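Local coordinates for mannosylglycerate hydrolase MGH1-like glycoside hydrolase domain-containing protein (Thermus thermophilus HB8, PDB 4WVA) that hydrolyses mannosylglycerate, a solute made by thermophiles under osmotic stress, to mannose and glycerate, and glucosylglycerate likewise to glucose and glycerate, at residues G390-E393 and Y394-P397. Sequence-based numbering, arbitrary orientation.
Sequences GFRE and YYDP
The hydroxyl of Tyr395 reaches back along the chain to the loop at Gly390: OH donates to Gly390 O at 2.7 Å, in the carbonyl plane and on a lone pair. It also accepts from Arg392 N at 2.9 Å, with an N-H...O angle of 166°, nearly straight. One phenol oxygen thus ties together two backbone groups, and Arg392 CB packs 3.8 Å from Tyr395 CZ. A phenylalanine in its place would probably leave both Gly390 O and Arg392 N without this partner and let the loop shift. Where the chain turns a corner at Glu393, the side chains of Glu393 and Tyr394 leave in the same direction, carboxylate and ring planes 58° apart. Glu393, its CG swung opposite the backbone N (chi1 -161°) and its chain extended beyond, runs alongside the Tyr394 ring, its CD 3.6 Å from Tyr394 CE1. A water donates to both Glu393 OE1 and Tyr394 OH. Glu393 is probably the catalytic proton acceptor; its OE2 is hydrogen-bonded to Tyr28 OH and its OE1 to Gly405 N, beside a bound Tris. The Tyr394 ring stacks with that of Trp355, and its OH also hydrogen-bonds Glu197 O. The segment leads from helix 372-389, against which Tyr395 packs, into strand 394-395, antiparallel to 402-403, within the (alpha/alpha)6 barrel.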
loop_
_atom_site.group_PDB
_atom_site.type_symbol
_atom_site.label_atom_id
_atom_site.label_comp_id
_atom_site.label_asym_id
_atom_site.label_seq_id
_atom_site.Cartn_x
_atom_site.Cartn_y
_atom_site.Cartn_z
ATOM N N GLY A 390 -34.198 -5.704 -22.071
ATOM C CA GLY A 390 -34.357 -4.288 -21.837
ATOM C C GLY A 390 -33.725 -3.863 -20.527
ATOM O O GLY A 390 -32.915 -4.596 -19.947
ATOM N N PHE A 391 -34.086 -2.663 -20.099
ATOM C CA PHE A 391 -33.435 -1.986 -18.973
ATOM C C PHE A 391 -34.242 -2.221 -17.721
ATOM O O PHE A 391 -35.222 -1.539 -17.464
ATOM C CB PHE A 391 -33.273 -0.515 -19.303
ATOM C CG PHE A 391 -32.463 -0.287 -20.556
ATOM C CD1 PHE A 391 -31.106 -0.542 -20.567
ATOM C CD2 PHE A 391 -33.072 0.114 -21.741
ATOM C CE1 PHE A 391 -30.354 -0.372 -21.717
ATOM C CE2 PHE A 391 -32.329 0.290 -22.898
ATOM C CZ PHE A 391 -30.971 0.054 -22.889
ATOM N N ARG A 392 -33.804 -3.216 -16.965
ATOM C CA ARG A 392 -34.489 -3.680 -15.775
ATOM C C ARG A 392 -33.583 -3.458 -14.580
ATOM O O ARG A 392 -32.359 -3.260 -14.719
ATOM C CB ARG A 392 -34.818 -5.166 -15.881
ATOM C CG ARG A 392 -35.763 -5.500 -17.040
ATOM C CD ARG A 392 -37.140 -4.876 -16.889
ATOM N NE ARG A 392 -37.828 -5.282 -15.658
ATOM C CZ ARG A 392 -38.563 -6.378 -15.511
ATOM N NH1 ARG A 392 -38.718 -7.232 -16.515
ATOM N NH2 ARG A 392 -39.129 -6.645 -14.339
ATOM N N GLU A 393 -34.191 -3.499 -13.405
ATOM C CA GLU A 393 -33.458 -3.260 -12.164
ATOM C C GLU A 393 -32.425 -4.379 -11.894
ATOM O O GLU A 393 -31.303 -4.102 -11.443
ATOM C CB GLU A 393 -34.435 -3.079 -11.005
ATOM C CG GLU A 393 -33.860 -2.395 -9.777
ATOM C CD GLU A 393 -34.897 -2.171 -8.679
ATOM O OE1 GLU A 393 -36.094 -2.458 -8.924
ATOM O OE2 GLU A 393 -34.526 -1.688 -7.572
ATOM N N TYR A 394 -32.790 -5.637 -12.147
ATOM C CA TYR A 394 -31.879 -6.760 -11.943
ATOM C C TYR A 394 -32.343 -7.915 -12.808
ATOM O O TYR A 394 -33.407 -7.830 -13.443
ATOM C CB TYR A 394 -31.758 -7.164 -10.464
ATOM C CG TYR A 394 -33.045 -7.072 -9.682
ATOM C CD1 TYR A 394 -33.474 -5.854 -9.178
ATOM C CD2 TYR A 394 -33.829 -8.191 -9.448
ATOM C CE1 TYR A 394 -34.656 -5.741 -8.497
ATOM C CE2 TYR A 394 -35.010 -8.084 -8.744
ATOM C CZ TYR A 394 -35.415 -6.849 -8.270
ATOM O OH TYR A 394 -36.596 -6.687 -7.560
ATOM N N TYR A 395 -31.523 -8.948 -12.855
ATOM C CA TYR A 395 -31.723 -10.053 -13.783
ATOM C C TYR A 395 -31.445 -11.368 -13.102
ATOM O O TYR A 395 -30.524 -11.481 -12.305
ATOM C CB TYR A 395 -30.828 -9.914 -15.017
ATOM C CG TYR A 395 -31.018 -8.611 -15.751
ATOM C CD1 TYR A 395 -30.363 -7.455 -15.332
ATOM C CD2 TYR A 395 -31.870 -8.514 -16.848
ATOM C CE1 TYR A 395 -30.535 -6.254 -15.986
ATOM C CE2 TYR A 395 -32.055 -7.307 -17.498
ATOM C CZ TYR A 395 -31.392 -6.176 -17.059
ATOM O OH TYR A 395 -31.559 -4.965 -17.693
ATOM N N ASP A 396 -32.244 -12.381 -13.435
ATOM C CA ASP A 396 -32.011 -13.735 -12.949
ATOM C C ASP A 396 -30.670 -14.222 -13.520
ATOM O O ASP A 396 -30.455 -14.169 -14.730
ATOM C CB ASP A 396 -33.189 -14.633 -13.386
ATOM C CG ASP A 396 -33.085 -16.056 -12.870
ATOM O OD1 ASP A 396 -32.045 -16.705 -13.062
ATOM O OD2 ASP A 396 -34.078 -16.539 -12.289
ATOM N N PRO A 397 -29.736 -14.666 -12.653
ATOM C CA PRO A 397 -28.412 -15.037 -13.181
ATOM C C PRO A 397 -28.397 -16.381 -13.914
ATOM O O PRO A 397 -27.445 -16.678 -14.622
ATOM C CB PRO A 397 -27.528 -15.117 -11.936
ATOM C CG PRO A 397 -28.440 -15.198 -10.796
ATOM C CD PRO A 397 -29.816 -14.778 -11.186
HETATM O O HOH W 1 -37.653 -3.996 -7.319
#